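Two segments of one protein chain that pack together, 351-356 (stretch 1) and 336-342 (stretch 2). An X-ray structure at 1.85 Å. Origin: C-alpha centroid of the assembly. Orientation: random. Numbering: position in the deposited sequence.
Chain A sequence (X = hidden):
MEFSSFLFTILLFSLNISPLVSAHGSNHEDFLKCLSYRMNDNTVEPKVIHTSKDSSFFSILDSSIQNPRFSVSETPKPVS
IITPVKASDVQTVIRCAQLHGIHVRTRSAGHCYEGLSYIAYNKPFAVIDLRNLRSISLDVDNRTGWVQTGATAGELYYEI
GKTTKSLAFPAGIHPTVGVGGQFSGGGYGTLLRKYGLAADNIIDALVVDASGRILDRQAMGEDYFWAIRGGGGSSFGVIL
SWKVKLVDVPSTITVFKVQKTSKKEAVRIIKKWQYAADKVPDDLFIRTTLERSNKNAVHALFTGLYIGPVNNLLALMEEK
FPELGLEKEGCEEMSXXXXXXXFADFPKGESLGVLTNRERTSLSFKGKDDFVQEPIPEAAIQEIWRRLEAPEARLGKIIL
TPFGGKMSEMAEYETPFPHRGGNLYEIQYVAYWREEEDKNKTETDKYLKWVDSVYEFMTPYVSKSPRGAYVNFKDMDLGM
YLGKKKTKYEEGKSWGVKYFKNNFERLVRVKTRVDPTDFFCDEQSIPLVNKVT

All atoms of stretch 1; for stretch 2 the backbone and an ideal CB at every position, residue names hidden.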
ATOM      1  N   SER A 351      -9.935 -22.196  -5.813  1.00 30.30           N
ATOM      2  CA  SER A 351     -11.090 -21.428  -6.283  1.00 34.84           C
ATOM      3  C   SER A 351     -10.853 -19.916  -6.142  1.00 29.24           C
ATOM      4  O   SER A 351     -10.255 -19.465  -5.160  1.00 24.53           O
ATOM      5  CB  SER A 351     -12.369 -21.847  -5.528  1.00 40.44           C
ATOM      6  OG  SER A 351     -12.390 -21.396  -4.178  1.00 43.40           O
ATOM      7  N   LEU A 352     -11.322 -19.143  -7.124  1.00 25.87           N
ATOM      8  CA  LEU A 352     -11.129 -17.691  -7.135  1.00 23.91           C
ATOM      9  C   LEU A 352     -11.774 -17.001  -5.933  1.00 22.47           C
ATOM     10  O   LEU A 352     -11.438 -15.868  -5.604  1.00 27.09           O
ATOM     11  CB  LEU A 352     -11.690 -17.092  -8.419  1.00 24.40           C
ATOM     12  CG  LEU A 352     -11.076 -17.573  -9.728  1.00 27.10           C
ATOM     13  CD1 LEU A 352     -11.763 -16.896 -10.919  1.00 26.01           C
ATOM     14  CD2 LEU A 352      -9.580 -17.308  -9.711  1.00 24.05           C
ATOM     15  N   GLY A 353     -12.703 -17.692  -5.286  1.00 20.99           N
ATOM     16  CA  GLY A 353     -13.431 -17.142  -4.159  1.00 20.22           C
ATOM     17  C   GLY A 353     -12.603 -16.732  -2.961  1.00 19.64           C
ATOM     18  O   GLY A 353     -13.066 -15.947  -2.145  1.00 23.81           O
ATOM     19  N   VAL A 354     -11.381 -17.243  -2.845  1.00 19.69           N
ATOM     20  CA  VAL A 354     -10.542 -16.911  -1.695  1.00 20.10           C
ATOM     21  C   VAL A 354     -10.113 -15.456  -1.747  1.00 24.57           C
ATOM     22  O   VAL A 354      -9.640 -14.895  -0.757  1.00 25.82           O
ATOM     23  CB  VAL A 354      -9.298 -17.798  -1.620  1.00 18.07           C
ATOM     24  CG1 VAL A 354      -9.708 -19.257  -1.598  1.00 21.23           C
ATOM     25  CG2 VAL A 354      -8.367 -17.520  -2.784  1.00 17.19           C
ATOM     26  N   LEU A 355     -10.283 -14.841  -2.910  1.00 26.51           N
ATOM     27  CA  LEU A 355      -9.936 -13.444  -3.089  1.00 24.45           C
ATOM     28  C   LEU A 355     -10.833 -12.553  -2.255  1.00 25.10           C
ATOM     29  O   LEU A 355     -10.448 -11.444  -1.880  1.00 26.71           O
ATOM     30  CB  LEU A 355     -10.039 -13.067  -4.557  1.00 19.75           C
ATOM     31  CG  LEU A 355      -9.004 -13.817  -5.384  1.00 17.45           C
ATOM     32  CD1 LEU A 355      -9.123 -13.372  -6.813  1.00 18.03           C
ATOM     33  CD2 LEU A 355      -7.593 -13.587  -4.845  1.00 18.35           C
ATOM     34  N   THR A 356     -12.019 -13.078  -1.954  1.00 27.72           N
ATOM     35  CA  THR A 356     -13.070 -12.361  -1.243  1.00 26.96           C
ATOM     36  C   THR A 356     -12.999 -12.478   0.277  1.00 27.85           C
ATOM     37  O   THR A 356     -13.786 -11.843   0.967  1.00 29.11           O
ATOM     38  CB  THR A 356     -14.453 -12.855  -1.681  1.00 20.05           C
ATOM     39  OG1 THR A 356     -14.697 -14.141  -1.118  1.00 20.75           O
ATOM     40  CG2 THR A 356     -14.514 -12.976  -3.183  1.00 22.29           C
ATOM     41  N   UNK A 336      -4.778 -14.078 -15.954  1.00 16.65           N
ATOM     42  CA  UNK A 336      -4.244 -13.068 -15.056  1.00 15.05           C
ATOM     43  C   UNK A 336      -4.868 -13.212 -13.672  1.00 14.74           C
ATOM     44  O   UNK A 336      -4.179 -13.121 -12.663  1.00 17.87           O
ATOM     45  CB  UNK A 336      -4.492 -11.665 -15.614  1.00 15.05           C
ATOM     46  N   UNK A 337      -6.168 -13.459 -13.618  1.00 14.48           N
ATOM     47  CA  UNK A 337      -6.816 -13.574 -12.331  1.00 13.26           C
ATOM     48  C   UNK A 337      -6.249 -14.783 -11.573  1.00 22.79           C
ATOM     49  O   UNK A 337      -6.150 -14.763 -10.348  1.00 22.86           O
ATOM     50  CB  UNK A 337      -8.331 -13.696 -12.503  1.00 13.26           C
ATOM     51  N   UNK A 338      -5.856 -15.830 -12.289  1.00 20.63           N
ATOM     52  CA  UNK A 338      -5.254 -16.975 -11.621  1.00 18.75           C
ATOM     53  C   UNK A 338      -3.856 -16.612 -11.107  1.00 19.72           C
ATOM     54  O   UNK A 338      -3.403 -17.138 -10.084  1.00 17.51           O
ATOM     55  CB  UNK A 338      -5.184 -18.173 -12.570  1.00 18.75           C
ATOM     56  N   UNK A 339      -3.189 -15.689 -11.798  1.00 20.07           N
ATOM     57  CA  UNK A 339      -1.858 -15.237 -11.392  1.00 19.54           C
ATOM     58  C   UNK A 339      -1.934 -14.400 -10.108  1.00 20.04           C
ATOM     59  O   UNK A 339      -0.968 -14.327  -9.349  1.00 20.98           O
ATOM     60  CB  UNK A 339      -1.207 -14.426 -12.515  1.00 19.54           C
ATOM     61  N   UNK A 340      -3.086 -13.778  -9.876  1.00 17.82           N
ATOM     62  CA  UNK A 340      -3.355 -13.078  -8.621  1.00 17.10           C
ATOM     63  C   UNK A 340      -3.337 -14.057  -7.431  1.00 16.06           C
ATOM     64  O   UNK A 340      -2.711 -13.797  -6.407  1.00 16.96           O
ATOM     65  CB  UNK A 340      -4.703 -12.359  -8.697  1.00 17.10           C
ATOM     66  N   UNK A 341      -4.026 -15.181  -7.564  1.00 15.63           N
ATOM     67  CA  UNK A 341      -3.991 -16.200  -6.523  1.00 18.25           C
ATOM     68  C   UNK A 341      -2.571 -16.710  -6.365  1.00 18.96           C
ATOM     69  O   UNK A 341      -2.116 -17.019  -5.270  1.00 15.64           O
ATOM     70  CB  UNK A 341      -4.946 -17.351  -6.847  1.00 18.25           C
ATOM     71  N   UNK A 342      -1.876 -16.806  -7.487  1.00 17.82           N
ATOM     72  CA  UNK A 342      -0.532 -17.335  -7.498  1.00 15.24           C
ATOM     73  C   UNK A 342       0.357 -16.462  -6.632  1.00 16.22           C
ATOM     74  O   UNK A 342       0.988 -16.933  -5.694  1.00 16.78           O
ATOM     75  CB  UNK A 342       0.010 -17.423  -8.926  1.00 15.24           C
TER

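The backbone angles of positions 336 to 342, with phi between -61° and -71° and psi between -26° and -55°, define a helix, so the side chains fan out around its axis and only some can meet stretch 1. What stretch 1 presents is mostly apolar: the methyl groups of Leu 352, Val 354 and Leu 355, carried on a 3-10 segment.

At position 336 the ideal CB has nothing of stretch 1 within 5.5 Å, so this contact sets no preference, and almost any helix-compatible residue would serve. The deposited residue is Trp 336, whose side chain makes no contact with stretch 1; its carbonyl O accepts the backbone N of position 340 at 3.1 Å.

Position 337 points toward stretch 1, its ideal CB 4.7 Å from Leu 352 CD2. The gap exceeds a methyl-methyl contact, and Leu 355 CD1 lies farther along the same side, so a branched or extended apolar chain, such as Ile, Leu, Val or Met, could use the space. It is Ile 337, with chi1 t and chi2 p. Its CD1 comes 3.6 Å from Leu 355 CD1, while its CG1 lies 4.0 Å from Leu 352 CD2, so one side chain touches both leucines.

At position 338 CA-to-CB points away, although the ideal CB is still 5.3 Å from Leu 352 CD2. No charge or side-chain donor of stretch 1 is close by, so a polar or charged residue would fit as readily as a small one. Glu 338 is found here; its OE1 is hydrogen-bonded to a residue just outside the stretches.

The ideal CB at position 339 has nothing of stretch 1 within 5.5 Å, so small, polar or apolar residues would all suit. Ser 339 turns its hydroxyl back on the helix, OG donating to Trp 336 O at 2.5 Å.

Position 340 points toward stretch 1, with its ideal CB 4.9 Å from Leu 355 CD1. A modest apolar group, Val, Ile or Leu, could narrow that distance; Ala would leave it as it is. Val 340, chi1 t, brings CG1 to 3.9 Å from Leu 355 CD2.

Position 341 has the richest surroundings. Its CB points toward stretch 1 and lies 5.0 Å from Leu 355 CD2, 5.3 Å from Val 354 CG2 and 5.4 Å from Leu 352 CD2. Three apolar side chains around one CB, none in contact with it, call for an apolar chain long enough to enter between them: Leu, Met or perhaps Ile. Leu 341 has the largest covered area in the pair of stretches. Its CD1 reaches 3.5 Å from Leu 355 CD1 and 3.6 Å from Leu 352 CD2, its CG is 4.2 Å from Val 354 CG2, and its CD2 packs 3.6 Å from the backbone Ser 351 O. With no hydrogen bond crossing the stretches, such apolar packing dominates the contact.

Position 342 again has no stretch 1 atom within 5.5 Å of its CB, leaving the choice open. Trp 342 projects off the far side, its N donating to Glu 338 O at 3.0 Å.

Stretch 2, residues 336-342: WIESVLW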
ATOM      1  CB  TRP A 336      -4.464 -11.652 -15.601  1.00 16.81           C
ATOM      2  CG  TRP A 336      -4.287 -10.627 -14.544  1.00 16.20           C
ATOM      3  CD1 TRP A 336      -3.109 -10.081 -14.105  1.00 11.33           C
ATOM      4  CD2 TRP A 336      -5.326 -10.043 -13.749  1.00 18.97           C
ATOM      5  NE1 TRP A 336      -3.356  -9.191 -13.086  1.00 12.65           N
ATOM      6  CE2 TRP A 336      -4.706  -9.151 -12.844  1.00 15.90           C
ATOM      7  CE3 TRP A 336      -6.724 -10.193 -13.709  1.00 14.63           C
ATOM      8  CZ2 TRP A 336      -5.435  -8.405 -11.916  1.00 16.51           C
ATOM      9  CZ3 TRP A 336      -7.443  -9.453 -12.786  1.00 17.33           C
ATOM     10  CH2 TRP A 336      -6.798  -8.569 -11.900  1.00 17.19           C
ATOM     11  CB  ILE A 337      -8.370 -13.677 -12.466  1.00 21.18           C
ATOM     12  CG1 ILE A 337      -9.033 -13.637 -11.082  1.00 19.59           C
ATOM     13  CG2 ILE A 337      -8.802 -14.928 -13.245  1.00 23.64           C
ATOM     14  CD1 ILE A 337      -8.709 -12.370 -10.298  1.00 18.24           C
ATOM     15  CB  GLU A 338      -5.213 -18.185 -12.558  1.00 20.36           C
ATOM     16  CG  GLU A 338      -6.570 -18.871 -12.700  1.00 22.78           C
ATOM     17  CD  GLU A 338      -6.560 -20.043 -13.669  1.00 31.07           C
ATOM     18  OE1 GLU A 338      -5.835 -19.989 -14.685  1.00 32.02           O
ATOM     19  OE2 GLU A 338      -7.284 -21.025 -13.413  1.00 34.27           O
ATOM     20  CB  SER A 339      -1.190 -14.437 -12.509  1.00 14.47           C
ATOM     21  OG  SER A 339      -1.665 -13.106 -12.537  1.00 15.84           O
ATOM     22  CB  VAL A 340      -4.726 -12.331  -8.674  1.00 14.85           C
ATOM     23  CG1 VAL A 340      -5.109 -11.792  -7.310  1.00 11.84           C
ATOM     24  CG2 VAL A 340      -4.701 -11.209  -9.712  1.00 16.60           C
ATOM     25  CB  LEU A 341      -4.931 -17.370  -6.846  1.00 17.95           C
ATOM     26  CG  LEU A 341      -6.412 -17.286  -6.480  1.00 23.19           C
ATOM     27  CD1 LEU A 341      -7.093 -16.238  -7.308  1.00 27.02           C
ATOM     28  CD2 LEU A 341      -7.068 -18.619  -6.714  1.00 26.50           C
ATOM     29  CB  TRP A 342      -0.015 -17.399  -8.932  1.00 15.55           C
ATOM     30  CG  TRP A 342       1.196 -18.249  -9.148  1.00 17.19           C
ATOM     31  CD1 TRP A 342       1.233 -19.610  -9.357  1.00 17.76           C
ATOM     32  CD2 TRP A 342       2.546 -17.798  -9.215  1.00 13.73           C
ATOM     33  NE1 TRP A 342       2.531 -20.020  -9.539  1.00 15.83           N
ATOM     34  CE2 TRP A 342       3.355 -18.928  -9.459  1.00 15.74           C
ATOM     35  CE3 TRP A 342       3.154 -16.545  -9.089  1.00 15.91           C
ATOM     36  CZ2 TRP A 342       4.741 -18.839  -9.577  1.00 19.31           C
ATOM     37  CZ3 TRP A 342       4.533 -16.459  -9.204  1.00 14.63           C
ATOM     38  CH2 TRP A 342       5.309 -17.597  -9.449  1.00 14.25           C
TER
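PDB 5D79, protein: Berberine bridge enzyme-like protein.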